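Local coordinates for YciF Bacterial Stress Response Protein (Salmonella enterica subsp. enterica serovar Typhimurium, PDB 4ERU) that is of unknown function but folds as a ferritin-like helix bundle that binds magnesium ions in the crystal and is probably involved in the bacterial stress response, at residues K33-A37 with A88-I92. Sequence-based numbering, arbitrary orientation.
Sequences KLARA and ANEVI. With MLT (D-malate), chain C.
Two helical turns, 33-37 of helix 9-37 and 88-92 within helix 79-93, run roughly parallel, their local axes 27° apart and 11.0 Å at closest approach. The CA atoms of L34 and A88 lie 7.9 Å apart, those of A37 and I92 6.8 Å. A88 points its CB toward the partner helix, 4.0 Å from CD2 of L34 (rotamer mt). One residue on, N89 (chi1 m) leaves sideways, yet its OD1 comes within 3.4 Å of CE of K33. I92, also mt, inserts CD1 among three neighbours: CB of A37 at 3.6 Å, CD2 of L34 at 3.9 Å and CG of K33 at 3.9 Å. D-malate sits at this end of the ferritin-like bundle: R36 NE donates to malate O5 (2.6 Å) and R36 NH2 to malate O4 (3.0 Å), K33 CD is 3.2 Å from malate O4, and I92 CG2 lies 3.5 Å from malate O1; R101, from helix 99-130, completes the pocket. No hydrogen bond joins the two segments: van der Waals contacts hold them, with K33 and N89 flanking the apolar patch.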
loop_
_atom_site.group_PDB
_atom_site.type_symbol
_atom_site.label_atom_id
_atom_site.label_comp_id
_atom_site.label_asym_id
_atom_site.label_seq_id
_atom_site.Cartn_x
_atom_site.Cartn_y
_atom_site.Cartn_z
ATOM N N LYS A 33 3.734 -6.422 19.521
ATOM C CA LYS A 33 4.965 -5.683 19.660
ATOM C C LYS A 33 4.794 -4.210 19.310
ATOM O O LYS A 33 5.330 -3.327 20.001
ATOM C CB LYS A 33 6.049 -6.295 18.785
ATOM C CG LYS A 33 7.182 -5.332 18.612
ATOM C CD LYS A 33 8.468 -5.973 18.883
ATOM C CE LYS A 33 9.092 -6.456 17.634
ATOM N NZ LYS A 33 10.527 -6.167 17.864
ATOM N N LEU A 34 4.032 -3.936 18.242
ATOM C CA LEU A 34 3.765 -2.548 17.882
ATOM C C LEU A 34 3.047 -1.831 19.026
ATOM O O LEU A 34 3.376 -0.685 19.348
ATOM C CB LEU A 34 2.949 -2.438 16.569
ATOM C CG LEU A 34 3.576 -3.064 15.328
ATOM C CD1 LEU A 34 2.772 -2.801 14.029
ATOM C CD2 LEU A 34 5.044 -2.606 15.151
ATOM N N ALA A 35 2.086 -2.503 19.650
ATOM C CA ALA A 35 1.373 -1.892 20.740
ATOM C C ALA A 35 2.319 -1.580 21.899
ATOM O O ALA A 35 2.190 -0.528 22.512
ATOM C CB ALA A 35 0.187 -2.773 21.213
ATOM N N ARG A 36 3.292 -2.460 22.165
ATOM C CA ARG A 36 4.224 -2.256 23.316
ATOM C C ARG A 36 5.234 -1.174 23.030
ATOM O O ARG A 36 5.644 -0.456 23.939
ATOM C CB ARG A 36 5.023 -3.530 23.619
ATOM C CG ARG A 36 4.212 -4.665 24.090
ATOM C CD ARG A 36 5.100 -5.777 24.657
ATOM N NE ARG A 36 6.044 -6.372 23.715
ATOM C CZ ARG A 36 5.803 -7.386 22.877
ATOM N NH1 ARG A 36 4.611 -7.968 22.793
ATOM N NH2 ARG A 36 6.781 -7.827 22.101
ATOM N N ALA A 37 5.624 -1.069 21.755
ATOM C CA ALA A 37 6.717 -0.205 21.316
ATOM C C ALA A 37 6.384 1.275 21.408
ATOM O O ALA A 37 7.278 2.127 21.400
ATOM C CB ALA A 37 7.144 -0.565 19.901
ATOM N N ALA A 88 8.425 -1.818 9.987
ATOM C CA ALA A 88 7.920 -1.354 11.281
ATOM C C ALA A 88 8.880 -1.769 12.402
ATOM O O ALA A 88 9.143 -0.977 13.325
ATOM C CB ALA A 88 6.516 -1.883 11.546
ATOM N N ASN A 89 9.419 -2.991 12.320
ATOM C CA ASN A 89 10.386 -3.438 13.322
ATOM C C ASN A 89 11.699 -2.677 13.274
ATOM O O ASN A 89 12.284 -2.429 14.332
ATOM C CB ASN A 89 10.610 -4.967 13.285
ATOM C CG ASN A 89 9.364 -5.731 13.701
ATOM O OD1 ASN A 89 8.566 -5.241 14.513
ATOM N ND2 ASN A 89 9.159 -6.906 13.114
ATOM N N GLU A 90 12.157 -2.321 12.069
ATOM C CA GLU A 90 13.363 -1.500 11.911
ATOM C C GLU A 90 13.142 -0.100 12.523
ATOM O O GLU A 90 14.037 0.477 13.127
ATOM C CB GLU A 90 13.792 -1.383 10.435
ATOM C CG GLU A 90 15.210 -0.717 10.248
ATOM C CD GLU A 90 15.526 -0.221 8.797
ATOM O OE1 GLU A 90 14.587 -0.160 7.956
ATOM O OE2 GLU A 90 16.718 0.122 8.506
ATOM N N VAL A 91 11.939 0.436 12.365
ATOM C CA VAL A 91 11.598 1.678 13.001
ATOM C C VAL A 91 11.829 1.585 14.512
ATOM O O VAL A 91 12.435 2.481 15.102
ATOM C CB VAL A 91 10.136 2.110 12.658
ATOM C CG1 VAL A 91 9.602 3.137 13.664
ATOM C CG2 VAL A 91 10.087 2.649 11.205
ATOM N N ILE A 92 11.350 0.514 15.134
ATOM C CA ILE A 92 11.512 0.348 16.584
ATOM C C ILE A 92 12.990 0.297 17.008
ATOM O O ILE A 92 13.383 0.964 17.968
ATOM C CB ILE A 92 10.758 -0.879 17.104
ATOM C CG1 ILE A 92 9.251 -0.746 16.813
ATOM C CG2 ILE A 92 11.052 -1.086 18.585
ATOM C CD1 ILE A 92 8.485 -2.100 16.925
HETATM C C1 MLT C . 11.321 -2.144 22.286
HETATM O O1 MLT C . 12.383 -1.929 21.662
HETATM O O2 MLT C . 10.582 -1.227 22.705
HETATM C C2 MLT C . 10.919 -3.566 22.541
HETATM O O3 MLT C . 11.620 -4.427 21.637
HETATM C C3 MLT C . 9.418 -3.717 22.323
HETATM C C4 MLT C . 8.984 -5.100 22.746
HETATM O O4 MLT C . 9.217 -6.059 21.979
HETATM O O5 MLT C . 8.408 -5.231 23.845
#